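Dephospho-CoA kinase (PDB 6N39) probably catalyses the ATP-dependent phosphorylation of the 3'-hydroxyl of dephospho-CoA, the last step of coenzyme A biosynthesis. Local coordinates at residues A[247-253]-A[270-276]; A[228-232]-A[266-270]. All coordinates share one frame. Residue numbers count along the deposited sequence, not the author numbering.

Contact 1: residues A[247-253]-A[270-276]; sequences ALRVDHV and IDIQITV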
ATOM      1  N   ALA A 247       8.275   1.087  14.055  1.00 35.80           N
ATOM      2  CA  ALA A 247       8.733  -0.113  13.354  1.00 32.33           C
ATOM      3  C   ALA A 247      10.253  -0.134  13.345  1.00 39.34           C
ATOM      4  O   ALA A 247      10.887   0.617  12.601  1.00 37.42           O
ATOM      5  CB  ALA A 247       8.189  -0.165  11.930  1.00 28.72           C
ATOM      6  N   LEU A 248      10.840  -1.002  14.169  1.00 37.08           N
ATOM      7  CA  LEU A 248      12.280  -1.198  14.106  1.00 41.29           C
ATOM      8  C   LEU A 248      12.691  -1.817  12.774  1.00 39.58           C
ATOM      9  O   LEU A 248      13.756  -1.504  12.245  1.00 35.19           O
ATOM     10  CB  LEU A 248      12.736  -2.062  15.276  1.00 40.68           C
ATOM     11  CG  LEU A 248      12.276  -1.544  16.646  1.00 45.88           C
ATOM     12  CD1 LEU A 248      12.924  -2.355  17.750  1.00 44.12           C
ATOM     13  CD2 LEU A 248      12.610  -0.064  16.814  1.00 51.82           C
ATOM     14  N   ARG A 249      11.871  -2.711  12.231  1.00 32.52           N
ATOM     15  CA  ARG A 249      12.092  -3.259  10.897  1.00 34.19           C
ATOM     16  C   ARG A 249      10.780  -3.868  10.439  1.00 32.34           C
ATOM     17  O   ARG A 249       9.894  -4.163  11.252  1.00 34.17           O
ATOM     18  CB  ARG A 249      13.233  -4.295  10.864  1.00 35.94           C
ATOM     19  CG  ARG A 249      13.063  -5.480  11.809  1.00 36.34           C
ATOM     20  CD  ARG A 249      14.293  -6.433  11.773  1.00 37.47           C
ATOM     21  NE  ARG A 249      14.344  -7.167  10.511  1.00 36.00           N
ATOM     22  CZ  ARG A 249      15.346  -7.949  10.124  1.00 39.39           C
ATOM     23  NH1 ARG A 249      16.399  -8.148  10.913  1.00 38.16           N
ATOM     24  NH2 ARG A 249      15.282  -8.550   8.944  1.00 37.42           N
ATOM     25  N   VAL A 250      10.638  -4.008   9.125  1.00 31.64           N
ATOM     26  CA  VAL A 250       9.418  -4.546   8.526  1.00 33.81           C
ATOM     27  C   VAL A 250       9.849  -5.520   7.443  1.00 37.26           C
ATOM     28  O   VAL A 250      10.710  -5.186   6.628  1.00 36.47           O
ATOM     29  CB  VAL A 250       8.527  -3.435   7.936  1.00 31.97           C
ATOM     30  CG1 VAL A 250       7.217  -4.016   7.369  1.00 24.16           C
ATOM     31  CG2 VAL A 250       8.240  -2.366   8.989  1.00 28.93           C
ATOM     32  N   ASP A 251       9.282  -6.728   7.445  1.00 33.29           N
ATOM     33  CA  ASP A 251       9.840  -7.789   6.607  1.00 33.23           C
ATOM     34  C   ASP A 251       8.741  -8.633   5.981  1.00 32.89           C
ATOM     35  O   ASP A 251       7.760  -8.983   6.639  1.00 32.87           O
ATOM     36  CB  ASP A 251      10.761  -8.719   7.407  1.00 33.30           C
ATOM     37  CG  ASP A 251      11.965  -7.999   7.990  1.00 36.66           C
ATOM     38  OD1 ASP A 251      13.019  -7.965   7.316  1.00 35.95           O
ATOM     39  OD2 ASP A 251      11.861  -7.472   9.126  1.00 33.11           O
ATOM     40  N   HIS A 252       8.945  -9.001   4.720  1.00 31.66           N
ATOM     41  CA  HIS A 252       8.112  -9.981   4.032  1.00 31.78           C
ATOM     42  C   HIS A 252       8.505 -11.374   4.525  1.00 30.93           C
ATOM     43  O   HIS A 252       9.676 -11.748   4.444  1.00 34.93           O
ATOM     44  CB  HIS A 252       8.333  -9.825   2.526  1.00 30.01           C
ATOM     45  CG  HIS A 252       7.478 -10.706   1.660  1.00 29.79           C
ATOM     46  ND1 HIS A 252       7.788 -10.954   0.338  1.00 35.67           N
ATOM     47  CD2 HIS A 252       6.337 -11.390   1.909  1.00 35.01           C
ATOM     48  CE1 HIS A 252       6.870 -11.744  -0.191  1.00 32.87           C
ATOM     49  NE2 HIS A 252       5.979 -12.026   0.740  1.00 35.42           N
ATOM     50  N   VAL A 253       7.558 -12.127   5.081  1.00 33.62           N
ATOM     51  CA  VAL A 253       7.859 -13.429   5.662  1.00 33.24           C
ATOM     52  C   VAL A 253       6.877 -14.463   5.114  1.00 39.69           C
ATOM     53  O   VAL A 253       5.987 -14.148   4.327  1.00 32.97           O
ATOM     54  CB  VAL A 253       7.818 -13.394   7.204  1.00 33.08           C
ATOM     55  CG1 VAL A 253       8.876 -12.416   7.738  1.00 32.28           C
ATOM     56  CG2 VAL A 253       6.415 -12.973   7.681  1.00 29.07           C
ATOM     57  N   ILE A 270      -0.330 -12.606   1.707  1.00 33.61           N
ATOM     58  CA  ILE A 270       1.024 -12.118   1.944  1.00 30.08           C
ATOM     59  C   ILE A 270       1.211 -11.882   3.437  1.00 31.43           C
ATOM     60  O   ILE A 270       0.426 -11.162   4.060  1.00 32.21           O
ATOM     61  CB  ILE A 270       1.286 -10.835   1.134  1.00 31.03           C
ATOM     62  CG1 ILE A 270       1.378 -11.190  -0.358  1.00 34.91           C
ATOM     63  CG2 ILE A 270       2.564 -10.136   1.617  1.00 29.63           C
ATOM     64  CD1 ILE A 270       1.658 -10.006  -1.266  1.00 34.69           C
ATOM     65  N   ASP A 271       2.250 -12.482   4.026  1.00 30.31           N
ATOM     66  CA  ASP A 271       2.555 -12.250   5.438  1.00 30.40           C
ATOM     67  C   ASP A 271       3.678 -11.237   5.581  1.00 31.77           C
ATOM     68  O   ASP A 271       4.718 -11.356   4.917  1.00 30.98           O
ATOM     69  CB  ASP A 271       2.951 -13.542   6.155  1.00 28.92           C
ATOM     70  CG  ASP A 271       1.796 -14.509   6.260  1.00 39.50           C
ATOM     71  OD1 ASP A 271       1.552 -15.233   5.279  1.00 52.70           O
ATOM     72  OD2 ASP A 271       1.145 -14.526   7.322  1.00 41.18           O
ATOM     73  N   ILE A 272       3.474 -10.278   6.488  1.00 28.87           N
ATOM     74  CA  ILE A 272       4.438  -9.242   6.829  1.00 27.44           C
ATOM     75  C   ILE A 272       4.655  -9.265   8.335  1.00 32.09           C
ATOM     76  O   ILE A 272       3.699  -9.433   9.093  1.00 31.01           O
ATOM     77  CB  ILE A 272       3.931  -7.840   6.428  1.00 32.31           C
ATOM     78  CG1 ILE A 272       3.510  -7.798   4.957  1.00 27.34           C
ATOM     79  CG2 ILE A 272       5.004  -6.800   6.763  1.00 28.15           C
ATOM     80  CD1 ILE A 272       4.681  -8.049   3.970  1.00 27.98           C
ATOM     81  N   GLN A 273       5.890  -9.055   8.783  1.00 30.22           N
ATOM     82  CA  GLN A 273       6.141  -8.856  10.205  1.00 26.67           C
ATOM     83  C   GLN A 273       6.656  -7.442  10.443  1.00 30.53           C
ATOM     84  O   GLN A 273       7.642  -7.027   9.827  1.00 29.41           O
ATOM     85  CB  GLN A 273       7.152  -9.878  10.745  1.00 28.58           C
ATOM     86  CG  GLN A 273       7.451  -9.658  12.229  1.00 28.71           C
ATOM     87  CD  GLN A 273       8.365 -10.710  12.804  1.00 32.33           C
ATOM     88  OE1 GLN A 273       7.904 -11.654  13.456  1.00 29.95           O
ATOM     89  NE2 GLN A 273       9.682 -10.559  12.572  1.00 28.54           N
ATOM     90  N   ILE A 274       5.996  -6.717  11.341  1.00 29.99           N
ATOM     91  CA  ILE A 274       6.522  -5.485  11.916  1.00 28.14           C
ATOM     92  C   ILE A 274       7.164  -5.835  13.253  1.00 31.01           C
ATOM     93  O   ILE A 274       6.489  -6.369  14.153  1.00 29.63           O
ATOM     94  CB  ILE A 274       5.412  -4.440  12.111  1.00 29.54           C
ATOM     95  CG1 ILE A 274       4.696  -4.135  10.783  1.00 27.78           C
ATOM     96  CG2 ILE A 274       5.990  -3.176  12.741  1.00 26.53           C
ATOM     97  CD1 ILE A 274       3.469  -3.220  10.968  1.00 26.36           C
ATOM     98  N   THR A 275       8.459  -5.537  13.390  1.00 28.52           N
ATOM     99  CA  THR A 275       9.161  -5.708  14.652  1.00 30.25           C
ATOM    100  C   THR A 275       9.063  -4.417  15.458  1.00 35.23           C
ATOM    101  O   THR A 275       9.398  -3.345  14.946  1.00 28.90           O
ATOM    102  CB  THR A 275      10.634  -6.078  14.410  1.00 29.89           C
ATOM    103  OG1 THR A 275      10.716  -7.362  13.776  1.00 29.28           O
ATOM    104  CG2 THR A 275      11.384  -6.149  15.718  1.00 28.25           C
ATOM    105  N   VAL A 276       8.590  -4.516  16.704  1.00 30.09           N
ATOM    106  CA  VAL A 276       8.449  -3.355  17.582  1.00 32.17           C
ATOM    107  C   VAL A 276       9.281  -3.593  18.830  1.00 30.70           C
ATOM    108  O   VAL A 276       9.819  -4.678  19.048  1.00 32.30           O
ATOM    109  CB  VAL A 276       6.978  -3.061  17.961  1.00 28.76           C
ATOM    110  CG1 VAL A 276       6.158  -2.743  16.704  1.00 30.11           C
ATOM    111  CG2 VAL A 276       6.358  -4.264  18.716  1.00 25.04           C
TER
HETATM  112  O   HOH W   1      10.155  -7.872  11.049  1.00 27.78           O
HETATM  113  O   HOH W   2       3.782 -14.927   2.951  1.00 36.80           O
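Two antiparallel strands pair here, 249-253 at the edge of a four-stranded mixed sheet and 270-276 beside it. Their axes approach to 4.6 Å at 152°. Ala247 leads in, its CB 3.8 Å from Ile274 CG2. Leu248 N then donates to Thr275 O (2.9 Å). Arg249 O accepts from Thr275 N (2.9 Å). The Arg249 side chain forms a salt bridge two residues on, NH2 to Asp251 OD1 at 2.8 Å and NE to OD2 of the same aspartate at 2.9 Å. Val250 faces Ile274 in a non-hydrogen-bonded pair, and its CG1 also packs 3.6 Å from Ile272 CG2. Helix 228-243 packs on this face, which carries Val250, His252, Ile272 and Ile274. The sheet belongs to the C-terminal UPF0157 (GrpB) region, thought to be involved in proper folding of the full-length enzyme. Asp251 and Gln273 form a hydrogen-bonded pair: Asp251 N to Gln273 O is 2.9 Å, and Gln273 N to Asp251 O is 2.8 Å. On their face, water 1 joins Asp251 OD2, Gln273 O and NE2, and Thr275 OG1. Helix 349-363 packs there too; Gln273 NE2 bonds to Gln351 O, Thr275 OG1 to Gln351 NE2, and Gln273 OE1 to Arg344 NH1 of strand 339-345. His252 and Ile272 form a non-hydrogen-bonded pair. The His252 ring edge meets Asp271 O, 3.4 Å from His252 CD2, and His252 NE2 hydrogen-bonds to Thr256 OG1. Val253 N donates to Asp271 O (2.9 Å), and water 2 bridges Val253 O and Asp271 N.

Contact 2: residues A[228-232]-A[266-270]; sequences WPAQA and AKDVI. With ACT (acetate ion), chain G.
Trp228 and Ile270 have the largest buried areas in this contact, followed by Asp268. Residues 228-232 are regular helix, with Ala232 N bonded to Trp228 O at 2.8 Å. The facing segment is a short, weakly bonded strand at 266-267, then an inverse gamma turn centred on Asp268, then extended Ile270. The nearest CA atoms are those of Ala232 and Ile270, 7.0 Å apart. Trp228 has chi1 m (-78°) and chi2 -23°, which lays the indole along the turn. Trp228 NE1 donates to Asp268 OD1 (3.1 Å), with Asp268 chi1 t. Trp228 CH2 lies 4.1 Å from Ala266 CB. Ile270, chi1 m and chi2 t, places CD1 4.1 Å from Trp228 CD1 and 3.7 Å from Gln231 OE1. Arg337 meets both polar ends, hydrogen-bonding Gln231 OE1 and salt-bridging Asp268 OD1. Acetate OXT accepts from Lys267 N (2.9 Å). Within the GrpB domain, the first turn of helix 228-243 packs on the turn and the start of strand 270-276. Ala232 and Ile270 touch His252 of strand 249-253; Trp228 and Asp268 touch Val222 of strand 221-222.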
ATOM      1  N   TRP A 228       4.181 -11.372  -6.443  1.00 37.83           N
ATOM      2  CA  TRP A 228       4.228 -11.225  -4.986  1.00 38.48           C
ATOM      3  C   TRP A 228       5.356 -10.325  -4.493  1.00 36.70           C
ATOM      4  O   TRP A 228       5.117  -9.564  -3.541  1.00 37.52           O
ATOM      5  CB  TRP A 228       4.337 -12.588  -4.290  1.00 37.16           C
ATOM      6  CG  TRP A 228       3.055 -13.353  -4.203  1.00 43.39           C
ATOM      7  CD1 TRP A 228       1.783 -12.850  -4.260  1.00 39.16           C
ATOM      8  CD2 TRP A 228       2.921 -14.773  -4.060  1.00 39.90           C
ATOM      9  NE1 TRP A 228       0.868 -13.876  -4.171  1.00 39.29           N
ATOM     10  CE2 TRP A 228       1.541 -15.064  -4.037  1.00 42.24           C
ATOM     11  CE3 TRP A 228       3.839 -15.826  -3.940  1.00 42.82           C
ATOM     12  CZ2 TRP A 228       1.052 -16.367  -3.911  1.00 39.06           C
ATOM     13  CZ3 TRP A 228       3.352 -17.119  -3.806  1.00 41.92           C
ATOM     14  CH2 TRP A 228       1.968 -17.376  -3.801  1.00 40.44           C
ATOM     15  N   PRO A 229       6.580 -10.370  -5.033  1.00 40.67           N
ATOM     16  CA  PRO A 229       7.608  -9.453  -4.505  1.00 41.78           C
ATOM     17  C   PRO A 229       7.230  -7.981  -4.645  1.00 38.33           C
ATOM     18  O   PRO A 229       7.416  -7.216  -3.689  1.00 34.89           O
ATOM     19  CB  PRO A 229       8.860  -9.817  -5.320  1.00 45.31           C
ATOM     20  CG  PRO A 229       8.623 -11.254  -5.759  1.00 47.67           C
ATOM     21  CD  PRO A 229       7.140 -11.316  -6.025  1.00 43.39           C
ATOM     22  N   ALA A 230       6.682  -7.566  -5.795  1.00 37.78           N
ATOM     23  CA  ALA A 230       6.282  -6.166  -5.972  1.00 35.72           C
ATOM     24  C   ALA A 230       5.128  -5.791  -5.048  1.00 36.06           C
ATOM     25  O   ALA A 230       5.129  -4.703  -4.437  1.00 37.61           O
ATOM     26  CB  ALA A 230       5.909  -5.909  -7.441  1.00 38.41           C
ATOM     27  N   GLN A 231       4.129  -6.679  -4.922  1.00 32.83           N
ATOM     28  CA  GLN A 231       3.034  -6.409  -3.990  1.00 36.11           C
ATOM     29  C   GLN A 231       3.560  -6.262  -2.569  1.00 30.75           C
ATOM     30  O   GLN A 231       3.141  -5.361  -1.817  1.00 29.93           O
ATOM     31  CB  GLN A 231       1.972  -7.521  -4.063  1.00 31.47           C
ATOM     32  CG  GLN A 231       1.301  -7.652  -5.458  1.00 33.91           C
ATOM     33  CD  GLN A 231       0.412  -8.899  -5.592  1.00 41.63           C
ATOM     34  OE1 GLN A 231       0.261  -9.684  -4.653  1.00 36.80           O
ATOM     35  NE2 GLN A 231      -0.170  -9.079  -6.766  1.00 43.08           N
ATOM     36  N   ALA A 232       4.498  -7.135  -2.185  1.00 33.38           N
ATOM     37  CA  ALA A 232       5.010  -7.080  -0.821  1.00 35.42           C
ATOM     38  C   ALA A 232       5.806  -5.801  -0.587  1.00 34.57           C
ATOM     39  O   ALA A 232       5.767  -5.239   0.510  1.00 31.34           O
ATOM     40  CB  ALA A 232       5.866  -8.312  -0.518  1.00 32.00           C
ATOM     41  N   ALA A 266       1.461 -22.201  -2.449  1.00 48.22           N
ATOM     42  CA  ALA A 266       1.174 -21.493  -1.210  1.00 48.86           C
ATOM     43  C   ALA A 266      -0.233 -20.918  -1.266  1.00 50.67           C
ATOM     44  O   ALA A 266      -0.806 -20.729  -2.340  1.00 47.11           O
ATOM     45  CB  ALA A 266       2.184 -20.371  -0.949  1.00 43.44           C
ATOM     46  N   LYS A 267      -0.783 -20.658  -0.084  1.00 43.56           N
ATOM     47  CA  LYS A 267      -2.017 -19.896   0.029  1.00 44.25           C
ATOM     48  C   LYS A 267      -1.763 -18.454  -0.420  1.00 45.45           C
ATOM     49  O   LYS A 267      -0.694 -17.893  -0.164  1.00 40.16           O
ATOM     50  CB  LYS A 267      -2.490 -19.961   1.482  1.00 47.11           C
ATOM     51  CG  LYS A 267      -3.931 -19.610   1.745  1.00 64.59           C
ATOM     52  CD  LYS A 267      -4.196 -19.641   3.252  1.00 69.43           C
ATOM     53  CE  LYS A 267      -5.527 -18.991   3.611  1.00 68.53           C
ATOM     54  NZ  LYS A 267      -5.589 -18.615   5.054  1.00 67.31           N
ATOM     55  N   ASP A 268      -2.726 -17.844  -1.115  1.00 41.11           N
ATOM     56  CA  ASP A 268      -2.492 -16.503  -1.677  1.00 39.64           C
ATOM     57  C   ASP A 268      -2.823 -15.421  -0.640  1.00 37.97           C
ATOM     58  O   ASP A 268      -3.781 -14.653  -0.740  1.00 38.18           O
ATOM     59  CB  ASP A 268      -3.277 -16.300  -2.971  1.00 41.29           C
ATOM     60  CG  ASP A 268      -2.756 -15.090  -3.791  1.00 41.49           C
ATOM     61  OD1 ASP A 268      -2.087 -14.203  -3.218  1.00 38.34           O
ATOM     62  OD2 ASP A 268      -3.023 -15.026  -5.004  1.00 44.84           O
ATOM     63  N   VAL A 269      -1.974 -15.354   0.371  1.00 33.17           N
ATOM     64  CA  VAL A 269      -2.038 -14.293   1.365  1.00 33.12           C
ATOM     65  C   VAL A 269      -0.604 -13.900   1.692  1.00 37.38           C
ATOM     66  O   VAL A 269       0.259 -14.765   1.875  1.00 36.82           O
ATOM     67  CB  VAL A 269      -2.824 -14.734   2.619  1.00 43.94           C
ATOM     68  CG1 VAL A 269      -2.343 -16.078   3.100  1.00 44.12           C
ATOM     69  CG2 VAL A 269      -2.730 -13.675   3.728  1.00 33.01           C
ATOM     70  N   ILE A 270      -0.330 -12.606   1.707  1.00 33.61           N
ATOM     71  CA  ILE A 270       1.024 -12.118   1.944  1.00 30.08           C
ATOM     72  C   ILE A 270       1.211 -11.882   3.437  1.00 31.43           C
ATOM     73  O   ILE A 270       0.426 -11.162   4.060  1.00 32.21           O
ATOM     74  CB  ILE A 270       1.286 -10.835   1.134  1.00 31.03           C
ATOM     75  CG1 ILE A 270       1.378 -11.190  -0.358  1.00 34.91           C
ATOM     76  CG2 ILE A 270       2.564 -10.136   1.617  1.00 29.63           C
ATOM     77  CD1 ILE A 270       1.658 -10.006  -1.266  1.00 34.69           C
TER
HETATM   78  C   ACT G 506       0.463 -21.600   3.400  1.00 60.99           C
HETATM   79  O   ACT G 506      -0.266 -22.544   3.860  1.00 53.10           O
HETATM   80  OXT ACT G 506       0.865 -21.382   2.199  1.00 40.76           O
HETATM   81  CH3 ACT G 506       0.954 -20.550   4.458  1.00 65.60           C
HETATM   82  O   HOH W   3      -1.394 -12.468  -6.148  1.00 56.00           O

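How the contacts relate
The centres of the two contacts lie about 14 Å apart, both in the C-terminal UPF0157 region and away from the predicted ATP site. Along the chain their segments alternate: 228-232, 247-253, 266-270, 270-276. Ile270 belongs to both. In contact 1 it opens a strand of the mixed sheet, and in contact 2 it packs against the helix. The contacts also touch directly, with His252 ND1 3.4 Å from Ala232 CB. Helix 228-243 leads into strand 249-253, and the chain returns through 266-267 to strand 270-276. Contact 1 thus pairs the edge strand of the sheet with its neighbour, while contact 2 joins the helix on one face to the entry of that neighbour.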